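Long-range contact in MS5a (Brassica napus, PDB 6L77), which is a meiosis-related protein with a cystatin-like fold that, rather than acting as a classical cystatin inhibitor, appears to enhance papain activity: residues R123-W133 against D165-R176. Sequence-based numbering, arbitrary orientation.
Sequences RFLYKMQKSDW and DVVVETEENVPR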
loop_
_atom_site.group_PDB
_atom_site.type_symbol
_atom_site.label_atom_id
_atom_site.label_comp_id
_atom_site.label_asym_id
_atom_site.label_seq_id
_atom_site.Cartn_x
_atom_site.Cartn_y
_atom_site.Cartn_z
ATOM N N ARG A 123 18.429 7.047 13.295
ATOM C CA ARG A 123 17.328 6.368 12.630
ATOM C C ARG A 123 16.074 6.460 13.494
ATOM O O ARG A 123 16.147 6.352 14.721
ATOM C CB ARG A 123 17.666 4.909 12.367
ATOM C CG ARG A 123 18.811 4.718 11.386
ATOM C CD ARG A 123 19.139 3.254 11.207
ATOM N NE ARG A 123 18.037 2.490 10.622
ATOM C CZ ARG A 123 18.123 1.188 10.378
ATOM N NH1 ARG A 123 19.252 0.550 10.684
ATOM N NH2 ARG A 123 17.105 0.528 9.858
ATOM N N PHE A 124 14.924 6.650 12.848
ATOM C CA PHE A 124 13.668 6.925 13.557
ATOM C C PHE A 124 12.667 5.817 13.265
ATOM O O PHE A 124 12.058 5.790 12.196
ATOM C CB PHE A 124 13.159 8.302 13.156
ATOM C CG PHE A 124 14.223 9.332 13.261
ATOM C CD1 PHE A 124 14.753 9.652 14.505
ATOM C CD2 PHE A 124 14.772 9.907 12.130
ATOM C CE1 PHE A 124 15.772 10.575 14.628
ATOM C CE2 PHE A 124 15.797 10.825 12.237
ATOM C CZ PHE A 124 16.302 11.163 13.496
ATOM N N LEU A 125 12.500 4.906 14.224
ATOM C CA LEU A 125 11.662 3.724 14.062
ATOM C C LEU A 125 10.497 3.767 15.044
ATOM O O LEU A 125 10.670 4.134 16.206
ATOM C CB LEU A 125 12.482 2.434 14.269
ATOM C CG LEU A 125 13.438 2.144 13.100
ATOM C CD1 LEU A 125 14.754 2.862 13.294
ATOM C CD2 LEU A 125 13.672 0.648 12.944
ATOM N N TYR A 126 9.316 3.389 14.566
ATOM C CA TYR A 126 8.080 3.487 15.337
ATOM C C TYR A 126 7.480 2.095 15.448
ATOM O O TYR A 126 6.997 1.548 14.451
ATOM C CB TYR A 126 7.104 4.464 14.672
ATOM C CG TYR A 126 7.669 5.857 14.555
ATOM C CD1 TYR A 126 8.618 6.164 13.585
ATOM C CD2 TYR A 126 7.276 6.868 15.427
ATOM C CE1 TYR A 126 9.166 7.433 13.496
ATOM C CE2 TYR A 126 7.809 8.140 15.332
ATOM C CZ TYR A 126 8.751 8.415 14.350
ATOM O OH TYR A 126 9.312 9.674 14.240
ATOM N N LYS A 127 7.527 1.523 16.652
ATOM C CA LYS A 127 6.892 0.240 16.940
ATOM C C LYS A 127 5.407 0.484 17.169
ATOM O O LYS A 127 5.011 1.040 18.205
ATOM C CB LYS A 127 7.508 -0.432 18.167
ATOM C CG LYS A 127 9.001 -0.699 18.100
ATOM C CD LYS A 127 9.458 -1.492 19.334
ATOM C CE LYS A 127 10.972 -1.484 19.506
ATOM N NZ LYS A 127 11.424 -2.293 20.679
HETATM N N MSE A 128 4.588 0.055 16.221
HETATM C CA MSE A 128 3.160 0.358 16.257
HETATM C C MSE A 128 2.412 -0.550 17.219
HETATM O O MSE A 128 2.795 -1.700 17.429
HETATM C CB MSE A 128 2.553 0.244 14.859
HETATM C CG MSE A 128 3.064 1.299 13.877
HETATM SE SE MSE A 128 3.010 3.125 14.652
HETATM C CE MSE A 128 3.804 4.093 13.130
ATOM N N GLN A 129 1.361 -0.004 17.824
ATOM C CA GLN A 129 0.448 -0.764 18.661
ATOM C C GLN A 129 -0.720 -1.237 17.801
ATOM O O GLN A 129 -0.998 -0.674 16.745
ATOM C CB GLN A 129 -0.058 0.097 19.829
ATOM C CG GLN A 129 -0.723 -0.682 20.955
ATOM C CD GLN A 129 -2.022 -0.042 21.436
ATOM O OE1 GLN A 129 -3.118 -0.546 21.162
ATOM N NE2 GLN A 129 -1.902 1.070 22.160
ATOM N N LYS A 130 -1.398 -2.290 18.265
ATOM C CA LYS A 130 -2.549 -2.825 17.540
ATOM C C LYS A 130 -3.550 -1.734 17.198
ATOM O O LYS A 130 -4.068 -1.686 16.077
ATOM C CB LYS A 130 -3.216 -3.918 18.377
ATOM C CG LYS A 130 -4.324 -4.688 17.695
ATOM C CD LYS A 130 -4.520 -6.014 18.435
ATOM C CE LYS A 130 -5.564 -6.889 17.766
ATOM N NZ LYS A 130 -6.923 -6.284 17.837
ATOM N N SER A 131 -3.828 -0.836 18.151
ATOM C CA SER A 131 -4.744 0.261 17.873
ATOM C C SER A 131 -4.229 1.140 16.745
ATOM O O SER A 131 -5.029 1.658 15.958
ATOM C CB SER A 131 -4.973 1.097 19.133
ATOM O OG SER A 131 -3.779 1.762 19.518
ATOM N N ASP A 132 -2.907 1.306 16.633
ATOM C CA ASP A 132 -2.356 2.154 15.572
ATOM C C ASP A 132 -2.695 1.615 14.185
ATOM O O ASP A 132 -3.132 2.367 13.301
ATOM C CB ASP A 132 -0.842 2.279 15.720
ATOM C CG ASP A 132 -0.430 3.101 16.923
ATOM O OD1 ASP A 132 -1.110 4.101 17.236
ATOM O OD2 ASP A 132 0.590 2.741 17.544
ATOM N N TRP A 133 -2.464 0.319 13.952
ATOM C CA TRP A 133 -2.764 -0.176 12.612
ATOM C C TRP A 133 -4.254 -0.388 12.407
ATOM O O TRP A 133 -4.743 -0.226 11.287
ATOM C CB TRP A 133 -1.981 -1.460 12.284
ATOM C CG TRP A 133 -2.265 -2.719 13.072
ATOM C CD1 TRP A 133 -3.379 -3.522 12.998
ATOM C CD2 TRP A 133 -1.372 -3.361 13.983
ATOM N NE1 TRP A 133 -3.237 -4.606 13.839
ATOM C CE2 TRP A 133 -2.016 -4.526 14.458
ATOM C CE3 TRP A 133 -0.093 -3.053 14.461
ATOM C CZ2 TRP A 133 -1.421 -5.383 15.367
ATOM C CZ3 TRP A 133 0.493 -3.904 15.369
ATOM C CH2 TRP A 133 -0.171 -5.056 15.818
ATOM N N ASP A 165 2.548 -7.579 14.120
ATOM C CA ASP A 165 3.512 -6.569 14.534
ATOM C C ASP A 165 3.795 -5.671 13.341
ATOM O O ASP A 165 3.809 -6.140 12.196
ATOM C CB ASP A 165 4.806 -7.219 15.044
ATOM C CG ASP A 165 5.700 -6.247 15.787
ATOM O OD1 ASP A 165 5.243 -5.116 16.083
ATOM O OD2 ASP A 165 6.860 -6.621 16.076
ATOM N N VAL A 166 3.983 -4.379 13.605
ATOM C CA VAL A 166 4.251 -3.401 12.553
ATOM C C VAL A 166 5.305 -2.437 13.074
ATOM O O VAL A 166 5.193 -1.945 14.199
ATOM C CB VAL A 166 2.988 -2.625 12.124
ATOM C CG1 VAL A 166 3.333 -1.564 11.082
ATOM C CG2 VAL A 166 1.931 -3.562 11.568
ATOM N N VAL A 167 6.330 -2.177 12.270
ATOM C CA VAL A 167 7.331 -1.163 12.574
ATOM C C VAL A 167 7.425 -0.250 11.361
ATOM O O VAL A 167 7.465 -0.735 10.230
ATOM C CB VAL A 167 8.702 -1.794 12.897
ATOM C CG1 VAL A 167 9.800 -0.732 12.963
ATOM C CG2 VAL A 167 8.624 -2.586 14.204
ATOM N N VAL A 168 7.441 1.063 11.586
ATOM C CA VAL A 168 7.590 2.032 10.505
ATOM C C VAL A 168 8.855 2.842 10.747
ATOM O O VAL A 168 9.118 3.266 11.877
ATOM C CB VAL A 168 6.371 2.970 10.397
ATOM C CG1 VAL A 168 6.592 3.980 9.276
ATOM C CG2 VAL A 168 5.092 2.164 10.138
ATOM N N GLU A 169 9.631 3.062 9.687
ATOM C CA GLU A 169 10.835 3.875 9.760
ATOM C C GLU A 169 10.666 5.098 8.871
ATOM O O GLU A 169 10.224 4.987 7.716
ATOM C CB GLU A 169 12.092 3.084 9.364
ATOM C CG GLU A 169 13.361 3.944 9.407
ATOM C CD GLU A 169 14.667 3.152 9.390
ATOM O OE1 GLU A 169 14.626 1.916 9.224
ATOM O OE2 GLU A 169 15.739 3.779 9.554
ATOM N N THR A 170 11.008 6.262 9.417
ATOM C CA THR A 170 10.971 7.527 8.701
ATOM C C THR A 170 12.379 8.082 8.576
ATOM O O THR A 170 13.310 7.648 9.255
ATOM C CB THR A 170 10.092 8.566 9.412
ATOM O OG1 THR A 170 10.649 8.829 10.703
ATOM C CG2 THR A 170 8.658 8.058 9.565
ATOM N N GLU A 171 12.498 9.091 7.713
ATOM C CA GLU A 171 13.747 9.802 7.484
ATOM C C GLU A 171 13.951 10.947 8.465
ATOM O O GLU A 171 15.079 11.419 8.623
ATOM C CB GLU A 171 13.764 10.329 6.038
ATOM C CG GLU A 171 13.084 9.350 5.061
ATOM C CD GLU A 171 13.014 9.842 3.614
ATOM O OE1 GLU A 171 13.038 11.069 3.377
ATOM O OE2 GLU A 171 12.927 8.984 2.710
ATOM N N GLU A 172 12.886 11.379 9.140
ATOM C CA GLU A 172 12.915 12.526 10.028
ATOM C C GLU A 172 12.223 12.162 11.331
ATOM O O GLU A 172 11.298 11.339 11.353
ATOM C CB GLU A 172 12.205 13.735 9.415
ATOM C CG GLU A 172 12.622 14.078 8.003
ATOM C CD GLU A 172 11.624 15.000 7.332
ATOM O OE1 GLU A 172 10.589 15.320 7.962
ATOM O OE2 GLU A 172 11.872 15.402 6.175
ATOM N N ASN A 173 12.667 12.805 12.403
ATOM C CA ASN A 173 12.146 12.567 13.745
ATOM C C ASN A 173 10.828 13.324 13.910
ATOM O O ASN A 173 10.824 14.509 14.249
ATOM C CB ASN A 173 13.174 13.006 14.778
ATOM C CG ASN A 173 12.802 12.583 16.182
ATOM O OD1 ASN A 173 11.629 12.383 16.481
ATOM N ND2 ASN A 173 13.793 12.451 17.047
ATOM N N VAL A 174 9.705 12.635 13.723
ATOM C CA VAL A 174 8.400 13.302 13.714
ATOM C C VAL A 174 7.479 12.624 14.724
ATOM O O VAL A 174 7.759 11.506 15.187
ATOM C CB VAL A 174 7.773 13.295 12.300
ATOM C CG1 VAL A 174 8.687 14.019 11.316
ATOM C CG2 VAL A 174 7.501 11.871 11.827
ATOM N N PRO A 175 6.363 13.273 15.092
ATOM C CA PRO A 175 5.406 12.611 15.994
ATOM C C PRO A 175 4.802 11.382 15.332
ATOM O O PRO A 175 4.628 11.325 14.112
ATOM C CB PRO A 175 4.338 13.688 16.249
ATOM C CG PRO A 175 5.014 14.982 15.954
ATOM C CD PRO A 175 5.952 14.662 14.810
ATOM N N ARG A 176 4.460 10.397 16.166
ATOM C CA ARG A 176 3.849 9.164 15.669
ATOM C C ARG A 176 2.610 9.451 14.828
ATOM O O ARG A 176 2.381 8.791 13.811
ATOM C CB ARG A 176 3.501 8.263 16.856
ATOM C CG ARG A 176 2.778 6.951 16.521
ATOM C CD ARG A 176 2.662 6.138 17.831
ATOM N NE ARG A 176 3.999 5.692 18.212
ATOM C CZ ARG A 176 4.344 4.425 18.389
ATOM N NH1 ARG A 176 3.424 3.469 18.294
ATOM N NH2 ARG A 176 5.603 4.118 18.674
HETATM O O HOH W 1 15.517 6.526 9.905
#
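Val166 packs its CG2 3.6 Å from CE3 of Trp133, while its carbonyl accepts the backbone N-H of Met128. Further along, Val168 bonds Tyr126 through both backbone groups, making an antiparallel hydrogen-bonded pair, and its CG2 meets the selenomethionine methyl, CE of Met128. These bonds attach strand 124-127 as one edge of the antiparallel sheet, beside strand 161-170. Glu169, with CG anti to its backbone N (chi1 179°) and the chain extended beyond, carries its carboxylate to Arg123, which grips it side-on: NE to OE2 at 2.8 Å and NH2 to OE1 at 2.9 Å, the two planes nearly coplanar. A water joins OE2 to Phe124 N and Thr170 O. Past the strand, CB of Asn173 sits over one face of the Phe124 ring, a CH-pi contact 3.7 Å from the centroid. The Tyr126 hydroxyl then donates to Val174 O at 2.6 Å. Finally Arg176 brings NH1 and NH2 together onto Lys127 O, above its carbonyl plane, and NH1 also reaches Asp132 OD2 at 3.0 Å; SE of Met128 lies over the guanidinium face. A leucine in place of Arg176 would probably leave Lys127 O without these two donors and Asp132 without its charged mate. Since Asp132 OD2 also accepts Gln129 N within a capping box, the salt bridge ties the start of helix 130-135 to that of helix 176-181.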